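Local coordinates for ForH (Streptomyces kaniharaensis, PDB 6NKO), which probably takes part in formycin A biosynthesis and resembles the inosine monophosphate cyclohydrolase portion of the bifunctional purine enzyme PurH, at residues C116-L121 with D163-V168; G148-F153 with K193-S198; N32-A37 with A60-E65; E136-G141 with G199-S204; L43-A48 with K170-G175. All blocks are in the same frame, centred on the assembly; numbering follows the deposited sequence.

Overall arrangement
Along the chain the contacts open in the order 3, 5, 1, 4, 2. Contacts 3 and 5 lie together, their centres about 12 Å apart, and are joined where Val-64 and Glu-65 meet strand 46-49. Contacts 1 and 5 share helix 165-174, which packs against the five-stranded parallel sheet in both. Contacts 2 and 4 use successive parts, 193-198 and 199-204, of the long helix 184-212. Contact 1, nearest the centre of the molecule, touches contacts 2, 3 and 4, whereas contacts 4 and 5 stand about 29 Å apart, centre to centre. Contacts 1, 4 and 5 pin C-terminal helices related to the AICARFT/IMPCHase bienzyme onto the MGS-like part, consistent with a single compact unit.

Contact 1 of 5, residues C116-L121 with D163-V168; sequences CNNYYL and DDYDDV
With chi1 at -69°, Tyr-165 has its CG beside the backbone N and anti to the carbonyl carbon, and its phenol reaches forward from helix 165-174 to Cys-116 and Asn-118. Asn-118 keeps the same kind of first torsion (chi1 -84°), and its side chain comes from the opposite direction and brings OD1 to the hydroxyl. The hydroxyl therefore ends between a thiol and an amide oxygen. Cys-116 SG lies 3.2 Å from Tyr-165 OH and 3.5 Å from Tyr-165 CZ, close to the oxygen end of the ring and oblique to it. Measured to the centroid of that ring, SG stands 4.2 Å away, an oblique sulfur-aromatic contact. On the amide side, Asn-118 OD1 is 3.3 Å from Tyr-165 OH, and the amide and ring planes are nearly parallel, 14° apart, but offset and not in one plane. The hydrogen bond of Asn-118 ND2 to the carbonyl of Ser-160 is consistent with OD1 being the atom turned to the phenol. All three residues are buried, so the hydroxyl and the amide are polar groups held within the protein interior, and the nearby sulfur is a soft, polarisable neighbour for them. The example illustrates how one long aromatic side chain can tie a helix to a strand end, although the nearest CA atoms, Cys-116 CA and Tyr-165 CA, are 9.3 Å apart. Elsewhere the phenol ring rests on Ile-33 and Leu-36 of helix 33-42, while Cys-116, at the end of strand 114-117, packs on Leu-159 of the adjacent strand 157-159.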
# COMPACT_ATOMS: atom_id res chain seq x y z
N CYS A 116 1.42 2.24 1.18
CA CYS A 116 2.38 2.39 0.09
C CYS A 116 2.27 1.18 -0.82
O CYS A 116 2.49 0.05 -0.38
CB CYS A 116 3.80 2.53 0.64
SG CYS A 116 4.87 3.59 -0.33
N ASN A 117 1.92 1.41 -2.09
CA ASN A 117 1.65 0.31 -3.01
C ASN A 117 2.20 0.63 -4.40
O ASN A 117 1.85 1.66 -4.98
CB ASN A 117 0.15 0.01 -3.08
CG ASN A 117 -0.17 -1.17 -3.98
OD1 ASN A 117 -1.03 -1.08 -4.85
ND2 ASN A 117 0.53 -2.28 -3.77
N ASN A 118 3.04 -0.28 -4.92
CA ASN A 118 3.70 -0.14 -6.21
C ASN A 118 3.43 -1.39 -7.04
O ASN A 118 3.11 -2.45 -6.51
CB ASN A 118 5.22 0.04 -6.06
CG ASN A 118 5.61 1.46 -5.79
OD1 ASN A 118 6.70 1.73 -5.28
ND2 ASN A 118 4.74 2.39 -6.15
N TYR A 119 3.62 -1.26 -8.36
CA TYR A 119 3.40 -2.37 -9.28
C TYR A 119 4.67 -2.71 -10.05
O TYR A 119 5.51 -1.84 -10.34
CB TYR A 119 2.29 -2.05 -10.27
CG TYR A 119 1.10 -1.42 -9.60
CD1 TYR A 119 0.52 -2.01 -8.49
CD2 TYR A 119 0.58 -0.23 -10.06
CE1 TYR A 119 -0.56 -1.44 -7.86
CE2 TYR A 119 -0.50 0.36 -9.44
CZ TYR A 119 -1.07 -0.25 -8.34
OH TYR A 119 -2.15 0.32 -7.72
N TYR A 120 4.80 -3.99 -10.38
CA TYR A 120 5.90 -4.46 -11.20
C TYR A 120 5.78 -3.92 -12.62
O TYR A 120 4.71 -3.50 -13.07
CB TYR A 120 5.93 -5.99 -11.24
CG TYR A 120 6.40 -6.63 -9.95
CD1 TYR A 120 7.72 -6.50 -9.54
CD2 TYR A 120 5.53 -7.36 -9.15
CE1 TYR A 120 8.16 -7.08 -8.36
CE2 TYR A 120 5.96 -7.94 -7.98
CZ TYR A 120 7.28 -7.80 -7.59
OH TYR A 120 7.72 -8.38 -6.42
N LEU A 121 6.90 -3.93 -13.33
CA LEU A 121 6.92 -3.47 -14.72
C LEU A 121 6.19 -4.47 -15.61
O LEU A 121 6.41 -5.68 -15.52
CB LEU A 121 8.36 -3.30 -15.20
CG LEU A 121 9.17 -2.18 -14.56
CD1 LEU A 121 10.63 -2.28 -14.97
CD2 LEU A 121 8.61 -0.81 -14.92
N ASP A 163 8.52 9.30 -5.85
CA ASP A 163 8.93 10.70 -5.80
C ASP A 163 8.14 11.51 -4.79
O ASP A 163 8.48 12.67 -4.54
CB ASP A 163 8.79 11.33 -7.19
CG ASP A 163 9.83 10.82 -8.17
OD1 ASP A 163 10.95 10.47 -7.73
OD2 ASP A 163 9.53 10.75 -9.38
N ASP A 164 7.09 10.94 -4.21
CA ASP A 164 6.30 11.60 -3.18
C ASP A 164 6.73 11.22 -1.77
O ASP A 164 6.20 11.78 -0.80
CB ASP A 164 4.81 11.28 -3.36
CG ASP A 164 4.26 11.77 -4.69
OD1 ASP A 164 4.66 12.86 -5.14
OD2 ASP A 164 3.42 11.06 -5.28
N TYR A 165 7.67 10.28 -1.62
CA TYR A 165 8.01 9.76 -0.30
C TYR A 165 8.62 10.85 0.58
O TYR A 165 8.25 10.99 1.75
CB TYR A 165 9.00 8.59 -0.43
CG TYR A 165 8.44 7.32 -1.04
CD1 TYR A 165 7.15 7.26 -1.54
CD2 TYR A 165 9.22 6.18 -1.11
CE1 TYR A 165 6.65 6.10 -2.10
CE2 TYR A 165 8.74 5.01 -1.66
CZ TYR A 165 7.45 4.97 -2.16
OH TYR A 165 6.97 3.81 -2.71
N ASP A 166 9.55 11.63 0.02
CA ASP A 166 10.32 12.56 0.84
C ASP A 166 9.45 13.66 1.43
O ASP A 166 9.53 13.95 2.63
CB ASP A 166 11.46 13.16 0.01
CG ASP A 166 12.58 13.70 0.88
OD1 ASP A 166 12.89 13.08 1.92
OD2 ASP A 166 13.16 14.75 0.52
N ASP A 167 8.61 14.28 0.60
CA ASP A 167 7.76 15.37 1.10
C ASP A 167 6.85 14.90 2.22
O ASP A 167 6.61 15.62 3.19
CB ASP A 167 6.94 15.97 -0.05
CG ASP A 167 5.82 16.87 0.45
OD1 ASP A 167 4.69 16.74 -0.05
OD2 ASP A 167 6.09 17.70 1.34
N VAL A 168 6.32 13.67 2.10
CA VAL A 168 5.47 13.13 3.16
C VAL A 168 6.29 12.88 4.42
O VAL A 168 5.87 13.22 5.53
CB VAL A 168 4.76 11.86 2.67
CG1 VAL A 168 4.19 11.08 3.85
CG2 VAL A 168 3.66 12.21 1.68

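Contact 2 of 5, residues G148-F153 with K193-S198; sequences GAAKNF and KAFRIS
Apolar contact dominates where Ala-150 meets Ala-194 and Phe-195. Ala-150 CB sits 3.9 Å from Ala-194 CB, methyl against methyl, and the small side chains let the two helices draw close: the CA atoms of these alanines are 6.4 Å apart. The same Ala-150 methyl meets the ring of Phe-195 obliquely, 3.5 Å from CE2. Phe-195 arrives there because its chi1 of -82° sets CG beside the backbone N, swinging the ring across toward the neighbouring helix.

Contact with polar backbone is slighter. Lys-151 N approaches Phe-195 CE2 to 3.9 Å, and the side chain of Lys-151 grazes the ring at CB before its extended chain carries the amine away from the pair. No hydrogen bond crosses between the segments; within them, Asn-152 N bonds to Gly-148 O as the last turn of helix 141-151 closes.

Helix 141-151 thus docks its C-terminal end on helix 184-212, with Ala-191 also against Ala-150, Leu-146 against Ala-194 and Arg-147 beside Phe-195, while Pro-158 of strand 157-159 touches Ala-150 as well.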
# COMPACT_ATOMS: atom_id res chain seq x y z
N GLY A 148 -8.50 2.02 -1.39
CA GLY A 148 -9.20 2.25 -0.14
C GLY A 148 -8.59 3.39 0.66
O GLY A 148 -9.31 4.19 1.27
N ALA A 149 -7.26 3.48 0.66
CA ALA A 149 -6.59 4.59 1.33
C ALA A 149 -6.91 5.92 0.66
O ALA A 149 -7.17 6.92 1.34
CB ALA A 149 -5.08 4.36 1.36
N ALA A 150 -6.90 5.94 -0.68
CA ALA A 150 -7.22 7.18 -1.39
C ALA A 150 -8.66 7.60 -1.16
O ALA A 150 -8.94 8.80 -0.98
CB ALA A 150 -6.94 7.00 -2.89
N LYS A 151 -9.59 6.65 -1.15
CA LYS A 151 -10.98 6.99 -0.86
C LYS A 151 -11.13 7.54 0.55
O LYS A 151 -11.94 8.44 0.80
CB LYS A 151 -11.87 5.76 -1.05
CG LYS A 151 -13.32 5.98 -0.66
CD LYS A 151 -14.16 4.73 -0.87
CE LYS A 151 -15.53 4.88 -0.23
NZ LYS A 151 -16.54 3.98 -0.86
N ASN A 152 -10.34 7.02 1.49
CA ASN A 152 -10.38 7.46 2.88
C ASN A 152 -9.16 8.32 3.20
O ASN A 152 -8.48 8.09 4.22
CB ASN A 152 -10.44 6.24 3.81
CG ASN A 152 -11.09 6.54 5.14
OD1 ASN A 152 -11.84 7.51 5.28
ND2 ASN A 152 -10.81 5.70 6.13
N PHE A 153 -8.86 9.31 2.35
CA PHE A 153 -7.59 10.02 2.45
C PHE A 153 -7.50 10.92 3.68
O PHE A 153 -6.39 11.30 4.07
CB PHE A 153 -7.33 10.84 1.18
CG PHE A 153 -8.34 11.94 0.93
CD1 PHE A 153 -8.27 13.15 1.61
CD2 PHE A 153 -9.33 11.78 -0.02
CE1 PHE A 153 -9.18 14.15 1.37
CE2 PHE A 153 -10.25 12.79 -0.27
CZ PHE A 153 -10.17 13.97 0.43
N LYS A 193 -4.04 11.22 -7.38
CA LYS A 193 -2.92 10.60 -8.08
C LYS A 193 -2.97 9.08 -7.95
O LYS A 193 -2.64 8.36 -8.90
CB LYS A 193 -1.60 11.15 -7.54
CG LYS A 193 -0.37 10.64 -8.25
CD LYS A 193 0.89 11.27 -7.66
CE LYS A 193 2.10 10.98 -8.52
NZ LYS A 193 3.31 11.68 -8.01
N ALA A 194 -3.38 8.57 -6.79
CA ALA A 194 -3.45 7.13 -6.58
C ALA A 194 -4.46 6.48 -7.51
O ALA A 194 -4.18 5.46 -8.14
CB ALA A 194 -3.79 6.83 -5.12
N PHE A 195 -5.66 7.07 -7.61
CA PHE A 195 -6.66 6.55 -8.53
C PHE A 195 -6.21 6.66 -9.98
O PHE A 195 -6.54 5.80 -10.80
CB PHE A 195 -7.99 7.29 -8.34
CG PHE A 195 -8.81 6.76 -7.19
CD1 PHE A 195 -9.38 5.50 -7.25
CD2 PHE A 195 -9.00 7.53 -6.05
CE1 PHE A 195 -10.13 5.02 -6.20
CE2 PHE A 195 -9.75 7.05 -4.99
CZ PHE A 195 -10.32 5.79 -5.06
N ARG A 196 -5.44 7.70 -10.30
CA ARG A 196 -4.91 7.85 -11.66
C ARG A 196 -3.91 6.75 -11.99
O ARG A 196 -3.96 6.15 -13.07
CB ARG A 196 -4.27 9.23 -11.82
CG ARG A 196 -4.21 9.74 -13.24
CD ARG A 196 -3.79 11.20 -13.28
NE ARG A 196 -4.69 12.05 -12.50
CZ ARG A 196 -5.78 12.63 -13.00
NH1 ARG A 196 -6.11 12.45 -14.27
NH2 ARG A 196 -6.54 13.39 -12.23
N ILE A 197 -3.00 6.47 -11.06
CA ILE A 197 -2.02 5.41 -11.27
C ILE A 197 -2.71 4.06 -11.38
O ILE A 197 -2.36 3.22 -12.23
CB ILE A 197 -0.97 5.42 -10.14
CG1 ILE A 197 0.01 6.59 -10.34
CG2 ILE A 197 -0.21 4.11 -10.08
CD1 ILE A 197 0.59 7.11 -9.05
N SER A 198 -3.73 3.82 -10.55
CA SER A 198 -4.46 2.56 -10.61
C SER A 198 -5.24 2.44 -11.92
O SER A 198 -5.29 1.35 -12.51
CB SER A 198 -5.40 2.44 -9.41
OG SER A 198 -4.67 2.18 -8.23

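Contact 3 of 5, residues N32-A37 with A60-E65; sequences NIEPLA and AGHEVE
Glu-34 lays its carboxylate and the methylene before it against the CE1 corner of the His-62 imidazole. The oxygen OE2 comes 3.1 Å from His-62 CE1, in the plane of the ring and at its edge. OE2 is almost equally distant from the two ring nitrogens of His-62, 4.1 Å from ND1 and 4.0 Å from NE2, so it faces the carbon between them and uses neither nitrogen. Glu-34 CG adds an apolar touch, 3.4 Å from the same His-62 CE1. The two side chains cross at about a right angle, and the carboxylate is turned 80° from the imidazole plane. With CG anti to the backbone N (chi1 -172°) and an extended chain beyond it, Glu-34 stretches off helix 33-42 far enough to reach Ala-60 too, whose CB is 3.7 Å from OE2. The carbon at CE1 lies between two nitrogens and carries a somewhat positive hydrogen, so the approach is probably mildly attractive. His-62 ND1 has a weak hydrogen bond to Leu-57 O, which may help set the rotation of the ring. Leu-57 touches both Ala-37 and Val-64, and Leu-41 also packs on Val-64. Gly-61, with positive phi, closes helix 51-59 in a Schellman motif, and Glu-63 centres an inverse gamma turn leading toward strand 65-66. Two successive beta-alpha-beta units meet here, the helix of one against the helix-to-strand loop of the next, as expected at the side of a parallel, Rossmann-like sheet in an MGS-like domain.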
# COMPACT_ATOMS: atom_id res chain seq x y z
N ASN A 32 13.50 4.25 -3.12
CA ASN A 32 13.25 5.15 -2.00
C ASN A 32 12.48 4.50 -0.85
O ASN A 32 12.04 5.21 0.06
CB ASN A 32 12.50 6.42 -2.44
CG ASN A 32 13.28 7.24 -3.44
OD1 ASN A 32 14.48 7.05 -3.62
ND2 ASN A 32 12.60 8.17 -4.10
N ILE A 33 12.30 3.18 -0.87
CA ILE A 33 11.48 2.55 0.17
C ILE A 33 12.23 2.50 1.50
O ILE A 33 11.60 2.50 2.57
CB ILE A 33 11.02 1.15 -0.27
CG1 ILE A 33 9.75 0.75 0.47
CG2 ILE A 33 12.11 0.11 -0.04
CD1 ILE A 33 8.66 1.81 0.45
N GLU A 34 13.56 2.47 1.48
CA GLU A 34 14.33 2.37 2.71
C GLU A 34 14.37 3.70 3.47
O GLU A 34 14.20 3.70 4.69
CB GLU A 34 15.74 1.86 2.45
CG GLU A 34 16.53 1.56 3.72
CD GLU A 34 17.90 0.99 3.45
OE1 GLU A 34 18.21 0.71 2.27
OE2 GLU A 34 18.68 0.82 4.41
N PRO A 35 14.62 4.84 2.81
CA PRO A 35 14.56 6.11 3.56
C PRO A 35 13.18 6.40 4.13
O PRO A 35 13.07 7.13 5.12
CB PRO A 35 14.97 7.16 2.53
CG PRO A 35 15.72 6.41 1.50
CD PRO A 35 15.06 5.07 1.43
N LEU A 36 12.12 5.85 3.53
CA LEU A 36 10.78 6.05 4.07
C LEU A 36 10.54 5.13 5.27
O LEU A 36 10.12 5.59 6.33
CB LEU A 36 9.74 5.80 2.98
CG LEU A 36 8.27 5.92 3.40
CD1 LEU A 36 7.93 7.35 3.78
CD2 LEU A 36 7.35 5.42 2.29
N ALA A 37 10.81 3.83 5.11
CA ALA A 37 10.63 2.89 6.21
C ALA A 37 11.48 3.28 7.41
O ALA A 37 11.00 3.27 8.55
CB ALA A 37 10.96 1.47 5.74
N ALA A 60 18.50 -5.11 5.81
CA ALA A 60 19.11 -3.82 6.08
C ALA A 60 19.04 -3.43 7.55
O ALA A 60 19.47 -2.33 7.90
CB ALA A 60 18.46 -2.74 5.22
N GLY A 61 18.48 -4.28 8.41
CA GLY A 61 18.48 -4.02 9.83
C GLY A 61 17.42 -3.07 10.33
O GLY A 61 17.66 -2.33 11.30
N HIS A 62 16.24 -3.08 9.72
CA HIS A 62 15.13 -2.26 10.18
C HIS A 62 14.07 -3.15 10.80
O HIS A 62 13.81 -4.26 10.31
CB HIS A 62 14.53 -1.46 9.01
CG HIS A 62 15.48 -0.47 8.40
ND1 HIS A 62 16.14 -0.71 7.21
CD2 HIS A 62 15.89 0.76 8.81
CE1 HIS A 62 16.90 0.33 6.91
NE2 HIS A 62 16.76 1.23 7.87
N GLU A 63 13.48 -2.68 11.90
CA GLU A 63 12.52 -3.46 12.68
C GLU A 63 11.12 -3.38 12.05
O GLU A 63 10.15 -2.93 12.65
CB GLU A 63 12.51 -2.98 14.13
CG GLU A 63 12.12 -1.48 14.33
CD GLU A 63 13.27 -0.51 14.09
OE1 GLU A 63 13.37 0.52 14.80
OE2 GLU A 63 14.10 -0.78 13.19
N VAL A 64 11.05 -3.83 10.82
CA VAL A 64 9.78 -3.87 10.09
C VAL A 64 9.07 -5.17 10.44
O VAL A 64 9.70 -6.20 10.71
CB VAL A 64 9.99 -3.72 8.57
CG1 VAL A 64 10.56 -2.35 8.26
CG2 VAL A 64 10.91 -4.82 8.03
N GLU A 65 7.75 -5.11 10.46
CA GLU A 65 6.93 -6.26 10.80
C GLU A 65 6.38 -6.88 9.53
O GLU A 65 6.26 -6.22 8.50
CB GLU A 65 5.80 -5.86 11.75
CG GLU A 65 6.29 -5.39 13.11
CD GLU A 65 5.24 -4.62 13.89
OE1 GLU A 65 4.34 -5.25 14.48
OE2 GLU A 65 5.31 -3.37 13.93

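Contact 4 of 5, residues E136-G141 with G199-S204; sequences EKVDVG and GAYDAS
A single hydrogen bond from main chain to phenol ties the loop ahead of helix 141-151 to the long C-terminal helix 184-212, at a partly buried seam between the MGS-like part and that helix. Asp-139 N donates to Tyr-201 OH over 3.2 Å with an N-H...O angle of 155°, and it reaches the oxygen at the edge of the ring, near its plane. Val-138 CA lies just as close to Tyr-201 OH, 3.2 Å, so the hydroxyl sits close against the main chain at Val-138 and Asp-139, while Val-138 CG1 flanks it at 4.1 Å. Tyr-201 makes this span because its CG is anti to the backbone N (chi1 -176°), which sends the ring out from the helix toward the loop. Asp-139 has its backbone to the tyrosine and its carboxylate elsewhere: OD1 caps the start of helix 141-151 through Gly-142 N, and OD2 accepts from Asn-117 ND2 at the end of strand 114-117. Asp-139 thus uses its backbone N and both carboxylate oxygens in separate bonds. The ring of Tyr-201 also stacks on that of Tyr-119 and touches Leu-122.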
# COMPACT_ATOMS: atom_id res chain seq x y z
N GLU A 136 0.72 -13.09 -13.37
CA GLU A 136 0.92 -13.26 -11.94
C GLU A 136 1.64 -12.07 -11.31
O GLU A 136 1.68 -11.98 -10.08
CB GLU A 136 1.69 -14.55 -11.65
CG GLU A 136 0.81 -15.65 -11.03
CD GLU A 136 0.58 -15.45 -9.54
OE1 GLU A 136 -0.32 -16.12 -8.98
OE2 GLU A 136 1.29 -14.63 -8.92
N LYS A 137 2.19 -11.16 -12.11
CA LYS A 137 2.70 -9.90 -11.59
C LYS A 137 1.58 -8.92 -11.27
O LYS A 137 1.84 -7.90 -10.62
CB LYS A 137 3.66 -9.27 -12.60
CG LYS A 137 4.91 -10.09 -12.87
CD LYS A 137 6.15 -9.21 -12.92
CE LYS A 137 6.67 -9.08 -14.35
NZ LYS A 137 6.96 -10.40 -14.95
N VAL A 138 0.35 -9.20 -11.69
CA VAL A 138 -0.77 -8.31 -11.42
C VAL A 138 -1.14 -8.37 -9.95
O VAL A 138 -1.35 -9.45 -9.38
CB VAL A 138 -1.98 -8.67 -12.30
CG1 VAL A 138 -3.21 -7.87 -11.89
CG2 VAL A 138 -1.65 -8.45 -13.77
N ASP A 139 -1.21 -7.20 -9.32
CA ASP A 139 -1.53 -7.08 -7.90
C ASP A 139 -3.04 -6.94 -7.73
O ASP A 139 -3.68 -6.15 -8.42
CB ASP A 139 -0.81 -5.88 -7.29
CG ASP A 139 -0.72 -5.94 -5.78
OD1 ASP A 139 -1.45 -6.75 -5.16
OD2 ASP A 139 0.08 -5.18 -5.20
N VAL A 140 -3.60 -7.70 -6.80
CA VAL A 140 -5.02 -7.65 -6.47
C VAL A 140 -5.25 -6.98 -5.12
O VAL A 140 -6.01 -6.02 -5.01
CB VAL A 140 -5.65 -9.05 -6.51
CG1 VAL A 140 -7.09 -9.00 -6.00
CG2 VAL A 140 -5.60 -9.62 -7.91
N GLY A 141 -4.60 -7.48 -4.07
CA GLY A 141 -4.78 -6.90 -2.75
C GLY A 141 -4.13 -5.55 -2.59
O GLY A 141 -4.59 -4.73 -1.79
N GLY A 199 -5.85 3.53 -12.37
CA GLY A 199 -6.58 3.49 -13.63
C GLY A 199 -5.68 3.19 -14.81
O GLY A 199 -6.05 2.43 -15.71
N ALA A 200 -4.48 3.79 -14.83
CA ALA A 200 -3.54 3.51 -15.91
C ALA A 200 -2.98 2.10 -15.81
O ALA A 200 -2.71 1.47 -16.84
CB ALA A 200 -2.41 4.54 -15.89
N TYR A 201 -2.81 1.59 -14.59
CA TYR A 201 -2.36 0.22 -14.40
C TYR A 201 -3.35 -0.77 -14.99
O TYR A 201 -2.96 -1.69 -15.72
CB TYR A 201 -2.16 -0.04 -12.90
CG TYR A 201 -1.61 -1.40 -12.54
CD1 TYR A 201 -0.70 -2.05 -13.36
CD2 TYR A 201 -2.00 -2.03 -11.37
CE1 TYR A 201 -0.19 -3.29 -13.02
CE2 TYR A 201 -1.50 -3.27 -11.02
CZ TYR A 201 -0.60 -3.90 -11.85
OH TYR A 201 -0.11 -5.14 -11.51
N ASP A 202 -4.64 -0.59 -14.70
CA ASP A 202 -5.66 -1.50 -15.22
C ASP A 202 -5.81 -1.39 -16.74
O ASP A 202 -6.08 -2.39 -17.41
CB ASP A 202 -7.00 -1.24 -14.54
CG ASP A 202 -7.08 -1.86 -13.15
OD1 ASP A 202 -6.13 -2.56 -12.75
OD2 ASP A 202 -8.11 -1.64 -12.47
N ALA A 203 -5.65 -0.19 -17.29
CA ALA A 203 -5.77 -0.03 -18.74
C ALA A 203 -4.63 -0.72 -19.47
O ALA A 203 -4.83 -1.30 -20.54
CB ALA A 203 -5.83 1.46 -19.11
N SER A 204 -3.42 -0.68 -18.89
CA SER A 204 -2.30 -1.40 -19.49
C SER A 204 -2.50 -2.90 -19.41
O SER A 204 -2.21 -3.62 -20.37
CB SER A 204 -1.00 -0.99 -18.80
OG SER A 204 -0.59 0.31 -19.18

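Contact 5 of 5, residues L43-A48 with K170-G175; sequences LGWRVA and KLLEQG
The indole NE1 of Trp-45, whose six-membered ring rests against Leu-172, hydrogen-bonds to the carbonyl O of Gly-177, just past helix 165-174. That bond anchors the pyrrole side of the indole, while the other side is left to apolar packing. Trp-45 CZ2 faces the branched end of Leu-172, 3.8 Å from its CD1 and 3.9 Å from its CD2, so both methyls meet the same ring carbon from one side. The approach is oblique, and the two side chains cross at about a right angle. Leu-172 is set for this by a chi1 of -73°, which puts CG beside the backbone N and the fork toward the tryptophan. Here the loop from helix 33-42 to strand 46-49 packs against helix 165-174: Gly-44, with positive phi, ends the first helix in a Schellman motif and turns the chain into the sheet, so that Leu-43 and Trp-45 on its two sides both reach the later helix. Leu-43 reaches Leu-172 and the next residue, Glu-173. Its CD1 lies 3.9 Å from Leu-172 CB and 4.0 Å from Glu-173 CG, and its CD2 is also 4.0 Å from Glu-173 CG, so the glutamate contributes its aliphatic stem. Leu-40 of helix 33-42 packs on both Trp-45 and Leu-172, and Ala-23 of strand 22-26 meets the tryptophan from the sheet.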
# COMPACT_ATOMS: atom_id res chain seq x y z
N LEU A 43 10.47 7.85 13.82
CA LEU A 43 9.38 8.65 14.35
C LEU A 43 8.47 7.87 15.29
O LEU A 43 7.47 8.41 15.76
CB LEU A 43 8.55 9.23 13.20
CG LEU A 43 9.21 10.35 12.38
CD1 LEU A 43 8.30 10.78 11.24
CD2 LEU A 43 9.55 11.53 13.28
N GLY A 44 8.80 6.61 15.57
CA GLY A 44 7.99 5.78 16.44
C GLY A 44 6.89 5.01 15.75
O GLY A 44 6.18 4.25 16.42
N TRP A 45 6.73 5.18 14.44
CA TRP A 45 5.70 4.45 13.71
C TRP A 45 5.98 2.96 13.75
O TRP A 45 7.12 2.51 13.91
CB TRP A 45 5.64 4.92 12.25
CG TRP A 45 4.94 6.21 12.03
CD1 TRP A 45 5.14 7.39 12.69
CD2 TRP A 45 3.92 6.47 11.05
NE1 TRP A 45 4.31 8.36 12.19
CE2 TRP A 45 3.55 7.83 11.18
CE3 TRP A 45 3.29 5.69 10.08
CZ2 TRP A 45 2.57 8.41 10.38
CZ3 TRP A 45 2.32 6.28 9.28
CH2 TRP A 45 1.97 7.62 9.44
N ARG A 46 4.92 2.17 13.60
CA ARG A 46 5.06 0.76 13.29
C ARG A 46 5.00 0.60 11.78
O ARG A 46 4.12 1.16 11.12
CB ARG A 46 3.96 -0.06 13.96
CG ARG A 46 4.18 -0.27 15.45
CD ARG A 46 3.06 -1.09 16.06
NE ARG A 46 2.65 -2.18 15.18
CZ ARG A 46 1.39 -2.55 14.98
NH1 ARG A 46 0.41 -1.91 15.59
NH2 ARG A 46 1.11 -3.57 14.17
N VAL A 47 5.96 -0.14 11.22
CA VAL A 47 6.09 -0.30 9.78
C VAL A 47 5.94 -1.78 9.46
O VAL A 47 6.74 -2.60 9.93
CB VAL A 47 7.43 0.25 9.27
CG1 VAL A 47 7.59 -0.04 7.78
CG2 VAL A 47 7.52 1.75 9.54
N ALA A 48 4.92 -2.11 8.68
CA ALA A 48 4.65 -3.48 8.26
C ALA A 48 4.71 -3.56 6.74
O ALA A 48 4.29 -2.64 6.04
CB ALA A 48 3.28 -3.94 8.77
N LYS A 170 9.11 14.32 5.28
CA LYS A 170 9.51 15.60 5.85
C LYS A 170 8.35 16.25 6.60
O LYS A 170 8.54 16.75 7.72
CB LYS A 170 10.04 16.53 4.76
CG LYS A 170 11.32 16.04 4.10
CD LYS A 170 12.26 17.17 3.76
CE LYS A 170 13.49 16.65 3.03
NZ LYS A 170 14.12 15.49 3.73
N LEU A 171 7.16 16.25 6.01
CA LEU A 171 5.98 16.81 6.67
C LEU A 171 5.74 16.13 8.02
O LEU A 171 5.52 16.81 9.03
CB LEU A 171 4.75 16.66 5.78
CG LEU A 171 4.53 17.73 4.71
CD1 LEU A 171 3.52 17.23 3.68
CD2 LEU A 171 4.05 19.02 5.34
N LEU A 172 5.78 14.80 8.05
CA LEU A 172 5.61 14.08 9.31
C LEU A 172 6.72 14.41 10.30
O LEU A 172 6.50 14.39 11.51
CB LEU A 172 5.56 12.58 9.06
CG LEU A 172 4.29 12.02 8.41
CD1 LEU A 172 4.50 10.58 7.96
CD2 LEU A 172 3.10 12.11 9.37
N GLU A 173 7.92 14.74 9.80
CA GLU A 173 9.03 15.04 10.69
C GLU A 173 8.91 16.42 11.32
O GLU A 173 9.33 16.60 12.47
CB GLU A 173 10.36 14.90 9.93
CG GLU A 173 11.01 13.54 10.09
CD GLU A 173 12.06 13.25 9.03
OE1 GLU A 173 12.55 12.10 8.98
OE2 GLU A 173 12.40 14.17 8.26
N GLN A 174 8.34 17.39 10.60
CA GLN A 174 8.11 18.70 11.22
C GLN A 174 7.02 18.62 12.29
O GLN A 174 7.10 19.33 13.29
CB GLN A 174 7.72 19.74 10.17
CG GLN A 174 8.32 19.54 8.79
CD GLN A 174 9.73 20.07 8.67
OE1 GLN A 174 10.34 20.48 9.66
NE2 GLN A 174 10.27 20.07 7.46
N GLY A 175 6.02 17.77 12.09
CA GLY A 175 4.90 17.68 13.00
C GLY A 175 4.99 16.53 13.99
O GLY A 175 3.96 15.97 14.38